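Local coordinates for protein importin subunit beta-1 (Saccharomyces cerevisiae, PDB 5OWU) that carries proteins into the nucleus together with importin alpha, the subunit that recognises the classical nuclear localization signal of the cargo, at residues K54-I59 against E108-N113; G816-F821 against K856-L861. All coordinates share one frame; numbering follows the deposited sequence.

Overall arrangement
The two contacts lie near opposite ends of the chain, which is built of 19 HEAT repeats and is largely helical, with no strand. Interaction 1 comes first and closes before interaction 2 opens; they are about 68 Å apart between centres and about 52 Å between nearest atoms, and they share no helix. Interaction 1 joins two successive repeats, HEAT 2 and HEAT 3, through the starts of helices 55-67 and 109-126. Interaction 2 falls largely in HEAT 19 (residues 819-859) and at its edges, where the loop ahead of helix 825-836 meets the end of helix 842-860. One thus joins consecutive repeats of the N-terminal part, while the other, separate from it, closes the C-terminal end of the HEAT superhelix.

Interaction 1 of 2, residues K54-I59 against E108-N113; sequences KLEGRI and EPRIAN
Leu55 and Ile111 form the apolar centre, with Leu55 CD2 3.7 Å from Ile111 CG1. Beside it Ile59 packs on the aliphatic part of Arg110, Ile59 CD1 lying 3.7 Å from Arg110 CB with the two side chains at about a right angle; Ile59 CG1 approaches Ile111 CD1 only loosely. The other methyl of Leu55, CD1, faces polar groups, 3.3 Å from Arg110 NH2. The first turns of helices 55-67 and 109-126 run nearly parallel, 12° apart with axes 9.7 Å from each other, as expected of equivalent helices in successive HEAT repeats, here HEAT 2 and HEAT 3. Aliphatic-to-guanidinium packing comes from Ile111 CD1, which sits 3.5 Å above the guanidinium plane of Arg58, toward its rim; Arg58 NE itself donates to Leu48 O, which helps fix that group. The polar link across the contact is through a water, which donates to Glu56 OE2 at 2.9 Å and accepts from Arg110 NH2 at 3.0 Å. Within 108-113, in the modelled conformer of Glu108, Arg110 N donates to Glu108 OE1 at 3.1 Å, the capping bond of helix 109-126, on the anti side of the carboxylate.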
loop_
_atom_site.group_PDB
_atom_site.type_symbol
_atom_site.label_atom_id
_atom_site.label_comp_id
_atom_site.label_asym_id
_atom_site.label_seq_id
_atom_site.Cartn_x
_atom_site.Cartn_y
_atom_site.Cartn_z
ATOM N N LYS A 54 -21.993 -35.232 3.029
ATOM C CA LYS A 54 -22.508 -33.896 3.296
ATOM C C LYS A 54 -21.827 -32.875 2.392
ATOM O O LYS A 54 -20.638 -32.991 2.078
ATOM C CB LYS A 54 -22.292 -33.522 4.758
ATOM C CG LYS A 54 -23.070 -34.384 5.741
ATOM C CD LYS A 54 -22.661 -34.067 7.169
ATOM C CE LYS A 54 -23.785 -33.433 7.962
ATOM N NZ LYS A 54 -24.681 -34.459 8.552
ATOM N N LEU A 55 -22.592 -31.857 1.992
ATOM C CA LEU A 55 -22.093 -30.856 1.053
ATOM C C LEU A 55 -20.784 -30.238 1.522
ATOM O O LEU A 55 -19.839 -30.083 0.740
ATOM C CB LEU A 55 -23.134 -29.756 0.853
ATOM C CG LEU A 55 -24.120 -29.831 -0.307
ATOM C CD1 LEU A 55 -24.749 -28.451 -0.475
ATOM C CD2 LEU A 55 -23.473 -30.281 -1.606
ATOM N N GLU A 56 -20.714 -29.859 2.797
ATOM C CA GLU A 56 -19.525 -29.169 3.276
ATOM C C GLU A 56 -18.295 -30.059 3.212
ATOM O O GLU A 56 -17.186 -29.560 2.994
ATOM C CB GLU A 56 -19.744 -28.682 4.700
ATOM C CG GLU A 56 -20.679 -27.510 4.787
ATOM C CD GLU A 56 -20.944 -27.127 6.210
ATOM O OE1 GLU A 56 -19.966 -26.854 6.935
ATOM O OE2 GLU A 56 -22.125 -27.114 6.602
ATOM N N GLY A 57 -18.466 -31.368 3.416
ATOM C CA GLY A 57 -17.347 -32.285 3.285
ATOM C C GLY A 57 -16.864 -32.415 1.854
ATOM O O GLY A 57 -15.664 -32.546 1.609
ATOM N N ARG A 58 -17.790 -32.386 0.891
ATOM C CA ARG A 58 -17.413 -32.451 -0.520
ATOM C C ARG A 58 -16.667 -31.188 -0.944
ATOM O O ARG A 58 -15.606 -31.249 -1.593
ATOM C CB ARG A 58 -18.669 -32.650 -1.370
ATOM C CG ARG A 58 -19.515 -33.869 -0.974
ATOM C CD ARG A 58 -20.869 -33.876 -1.673
ATOM N NE ARG A 58 -20.736 -33.858 -3.124
ATOM C CZ ARG A 58 -21.755 -33.799 -3.979
ATOM N NH1 ARG A 58 -23.002 -33.757 -3.538
ATOM N NH2 ARG A 58 -21.525 -33.777 -5.286
ATOM N N ILE A 59 -17.218 -30.028 -0.582
ATOM C CA ILE A 59 -16.543 -28.760 -0.836
ATOM C C ILE A 59 -15.166 -28.760 -0.188
ATOM O O ILE A 59 -14.166 -28.366 -0.806
ATOM C CB ILE A 59 -17.427 -27.602 -0.331
ATOM C CG1 ILE A 59 -18.713 -27.533 -1.161
ATOM C CG2 ILE A 59 -16.689 -26.264 -0.395
ATOM C CD1 ILE A 59 -19.928 -27.034 -0.395
ATOM N N GLU A 108 -25.676 -28.110 -7.939
ATOM C CA GLU A 108 -25.430 -27.397 -6.693
ATOM C C GLU A 108 -24.320 -26.373 -6.915
ATOM O O GLU A 108 -23.164 -26.770 -7.133
ATOM C CB GLU A 108 -25.040 -28.377 -5.595
ATOM C CG GLU A 108 -24.481 -27.742 -4.325
ATOM C CD GLU A 108 -25.404 -26.704 -3.721
ATOM O OE1 GLU A 108 -24.950 -25.562 -3.504
ATOM O OE2 GLU A 108 -26.580 -27.033 -3.463
ATOM N N PRO A 109 -24.604 -25.065 -6.857
ATOM C CA PRO A 109 -23.557 -24.085 -7.216
ATOM C C PRO A 109 -22.329 -24.109 -6.323
ATOM O O PRO A 109 -21.254 -23.685 -6.768
ATOM C CB PRO A 109 -24.288 -22.731 -7.127
ATOM C CG PRO A 109 -25.464 -22.969 -6.272
ATOM C CD PRO A 109 -25.874 -24.398 -6.517
ATOM N N ARG A 110 -22.444 -24.571 -5.073
ATOM C CA ARG A 110 -21.272 -24.646 -4.205
ATOM C C ARG A 110 -20.329 -25.762 -4.650
ATOM O O ARG A 110 -19.098 -25.611 -4.595
ATOM C CB ARG A 110 -21.707 -24.870 -2.759
ATOM C CG ARG A 110 -22.427 -23.684 -2.131
ATOM C CD ARG A 110 -22.368 -23.757 -0.610
ATOM N NE ARG A 110 -23.460 -24.533 -0.050
ATOM C CZ ARG A 110 -23.419 -25.147 1.128
ATOM N NH1 ARG A 110 -22.326 -25.109 1.885
ATOM N NH2 ARG A 110 -24.476 -25.819 1.545
ATOM N N ILE A 111 -20.897 -26.889 -5.087
ATOM C CA ILE A 111 -20.096 -27.962 -5.670
ATOM C C ILE A 111 -19.409 -27.458 -6.927
ATOM O O ILE A 111 -18.208 -27.673 -7.134
ATOM C CB ILE A 111 -20.982 -29.187 -5.974
ATOM C CG1 ILE A 111 -21.535 -29.802 -4.684
ATOM C CG2 ILE A 111 -20.213 -30.237 -6.796
ATOM C CD1 ILE A 111 -20.483 -30.387 -3.757
ATOM N N ALA A 112 -20.172 -26.765 -7.780
ATOM C CA ALA A 112 -19.638 -26.248 -9.034
ATOM C C ALA A 112 -18.498 -25.264 -8.796
ATOM O O ALA A 112 -17.487 -25.291 -9.504
ATOM C CB ALA A 112 -20.763 -25.585 -9.828
ATOM N N ASN A 113 -18.649 -24.379 -7.812
ATOM C CA ASN A 113 -17.594 -23.418 -7.491
ATOM C C ASN A 113 -16.332 -24.122 -6.991
ATOM O O ASN A 113 -15.215 -23.845 -7.461
ATOM C CB ASN A 113 -18.108 -22.427 -6.442
ATOM C CG ASN A 113 -17.200 -21.218 -6.284
ATOM O OD1 ASN A 113 -16.756 -20.630 -7.264
ATOM N ND2 ASN A 113 -16.921 -20.845 -5.046
HETATM O O HOH W 1 -23.803 -26.231 4.396
#

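Interaction 2 of 2, residues G816-F821 against K856-L861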
loop_
_atom_site.group_PDB
_atom_site.type_symbol
_atom_site.label_atom_id
_atom_site.label_comp_id
_atom_site.label_asym_id
_atom_site.label_seq_id
_atom_site.Cartn_x
_atom_site.Cartn_y
_atom_site.Cartn_z
ATOM N N GLY A 816 45.117 -1.980 -1.857
ATOM C CA GLY A 816 44.712 -2.467 -3.161
ATOM C C GLY A 816 44.107 -3.852 -3.151
ATOM O O GLY A 816 43.839 -4.400 -4.223
ATOM N N SER A 817 43.872 -4.431 -1.968
ATOM C CA SER A 817 43.351 -5.791 -1.863
ATOM C C SER A 817 41.905 -5.915 -2.336
ATOM O O SER A 817 41.439 -7.038 -2.565
ATOM C CB SER A 817 43.450 -6.286 -0.413
ATOM O OG SER A 817 42.992 -5.313 0.508
ATOM N N ILE A 818 41.175 -4.807 -2.454
ATOM C CA ILE A 818 39.795 -4.849 -2.916
ATOM C C ILE A 818 39.590 -3.990 -4.166
ATOM O O ILE A 818 38.457 -3.693 -4.542
ATOM C CB ILE A 818 38.827 -4.439 -1.789
ATOM C CG1 ILE A 818 39.038 -2.975 -1.381
ATOM C CG2 ILE A 818 39.014 -5.356 -0.586
ATOM C CD1 ILE A 818 37.944 -2.437 -0.469
ATOM N N LYS A 819 40.675 -3.601 -4.835
ATOM C CA LYS A 819 40.543 -2.721 -5.993
ATOM C C LYS A 819 39.778 -3.381 -7.135
ATOM O O LYS A 819 39.215 -2.677 -7.972
ATOM C CB LYS A 819 41.923 -2.272 -6.474
ATOM C CG LYS A 819 42.788 -3.379 -7.052
ATOM C CD LYS A 819 44.141 -2.831 -7.484
ATOM C CE LYS A 819 45.037 -3.913 -8.055
ATOM N NZ LYS A 819 46.358 -3.368 -8.470
ATOM N N GLN A 820 39.725 -4.714 -7.170
ATOM C CA GLN A 820 38.997 -5.426 -8.215
ATOM C C GLN A 820 37.513 -5.058 -8.262
ATOM O O GLN A 820 36.854 -5.308 -9.279
ATOM C CB GLN A 820 39.130 -6.938 -8.021
ATOM C CG GLN A 820 38.608 -7.459 -6.685
ATOM C CD GLN A 820 39.655 -7.458 -5.583
ATOM O OE1 GLN A 820 40.704 -6.827 -5.705
ATOM N NE2 GLN A 820 39.366 -8.162 -4.494
ATOM N N PHE A 821 36.955 -4.512 -7.180
ATOM C CA PHE A 821 35.552 -4.107 -7.186
ATOM C C PHE A 821 35.338 -2.714 -7.767
ATOM O O PHE A 821 34.210 -2.386 -8.156
ATOM C CB PHE A 821 34.981 -4.131 -5.770
ATOM C CG PHE A 821 35.060 -5.474 -5.117
ATOM C CD1 PHE A 821 34.146 -6.464 -5.430
ATOM C CD2 PHE A 821 36.061 -5.749 -4.199
ATOM C CE1 PHE A 821 34.230 -7.715 -4.836
ATOM C CE2 PHE A 821 36.151 -6.997 -3.599
ATOM C CZ PHE A 821 35.236 -7.977 -3.918
ATOM N N LYS A 856 38.312 6.217 -7.766
ATOM C CA LYS A 856 39.404 6.523 -8.686
ATOM C C LYS A 856 40.755 6.195 -8.064
ATOM O O LYS A 856 41.642 5.643 -8.733
ATOM C CB LYS A 856 39.353 7.993 -9.099
ATOM C CG LYS A 856 38.177 8.344 -9.983
ATOM C CD LYS A 856 38.174 9.823 -10.332
ATOM C CE LYS A 856 37.672 10.058 -11.748
ATOM N NZ LYS A 856 38.612 9.509 -12.767
ATOM N N ARG A 857 40.936 6.527 -6.781
ATOM C CA ARG A 857 42.177 6.153 -6.112
ATOM C C ARG A 857 42.355 4.639 -6.098
ATOM O O ARG A 857 43.477 4.139 -6.235
ATOM C CB ARG A 857 42.208 6.714 -4.690
ATOM C CG ARG A 857 43.349 6.159 -3.855
ATOM C CD ARG A 857 43.657 7.027 -2.646
ATOM N NE ARG A 857 44.675 8.034 -2.934
ATOM C CZ ARG A 857 45.964 7.763 -3.124
ATOM N NH1 ARG A 857 46.402 6.511 -3.073
ATOM N NH2 ARG A 857 46.820 8.744 -3.376
ATOM N N GLN A 858 41.259 3.892 -5.945
ATOM C CA GLN A 858 41.353 2.435 -5.958
ATOM C C GLN A 858 41.818 1.935 -7.316
ATOM O O GLN A 858 42.632 1.008 -7.400
ATOM C CB GLN A 858 40.007 1.807 -5.590
ATOM C CG GLN A 858 39.693 1.810 -4.105
ATOM C CD GLN A 858 40.590 0.880 -3.309
ATOM O OE1 GLN A 858 40.917 -0.222 -3.754
ATOM N NE2 GLN A 858 40.991 1.318 -2.122
ATOM N N LEU A 859 41.312 2.535 -8.396
ATOM C CA LEU A 859 41.801 2.168 -9.720
ATOM C C LEU A 859 43.266 2.540 -9.897
ATOM O O LEU A 859 43.993 1.860 -10.631
ATOM C CB LEU A 859 40.954 2.833 -10.806
ATOM C CG LEU A 859 39.584 2.232 -11.129
ATOM C CD1 LEU A 859 39.130 2.725 -12.501
ATOM C CD2 LEU A 859 39.591 0.713 -11.092
ATOM N N SER A 860 43.722 3.605 -9.236
ATOM C CA SER A 860 45.133 3.962 -9.330
ATOM C C SER A 860 46.034 2.857 -8.791
ATOM O O SER A 860 47.133 2.645 -9.316
ATOM C CB SER A 860 45.395 5.265 -8.580
ATOM O OG SER A 860 46.777 5.415 -8.311
ATOM N N LEU A 861 45.594 2.145 -7.759
ATOM C CA LEU A 861 46.418 1.108 -7.140
ATOM C C LEU A 861 46.607 -0.070 -8.089
ATOM O O LEU A 861 47.658 -0.212 -8.716
ATOM C CB LEU A 861 45.791 0.630 -5.825
ATOM C CG LEU A 861 45.244 1.720 -4.898
ATOM C CD1 LEU A 861 44.840 1.131 -3.553
ATOM C CD2 LEU A 861 46.251 2.847 -4.705
#
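Lys819 meets both Gln858 and Leu861, and these three residues have the most surface buried by the contact. The backbones come together here too, with Lys819 CA and Gln858 CA 5.2 Å apart. Lys819 has CG between its backbone N and carbonyl carbon (chi1 67°), and beyond CG the chain is fully extended, running past the end of the opposite helix. Its CB lies 3.5 Å from Gln858 O, while CD comes 3.8 Å from Leu861 C. At the tip, NZ is 3.3 Å from the same Leu861 C. Leu861 is the C-terminal residue; if its carboxylate is charged, the nearby ammonium of Lys819 would probably be favourable.

Gln858 sets its CB toward the loop, and the chain then bends at chi2 (-69°). Its OE1 rests 3.4 Å from Lys819 CA and also approaches Lys819 CB, so on this side the amide meets carbon atoms. The other end of the amide is held elsewhere: NE2 donates to Phe813 O, which would help fix the rotation of the group. Ile818 is a lesser neighbour, its CG1 4.1 Å from Gln858 OE1.

Leu861 reaches the loop with CD1, 3.6 Å from both Gly816 N and Gly816 CA. Gly816 has phi 79°, and at its backbone angles a CB would press on the carbonyl O of the preceding residue. It opens a type I beta turn that ends at Lys819 and leads into the short 3-10 segment 819-821.

The contact lies largely in HEAT 19 and at its edges, where helix 842-860 ends beside the loop connecting helices 796-812 and 825-836. Helix 796-812 supplies Ala810 against Gln858 and Ile809 against Ile818, whereas Val776 of helix 776-788 packs on Ile818.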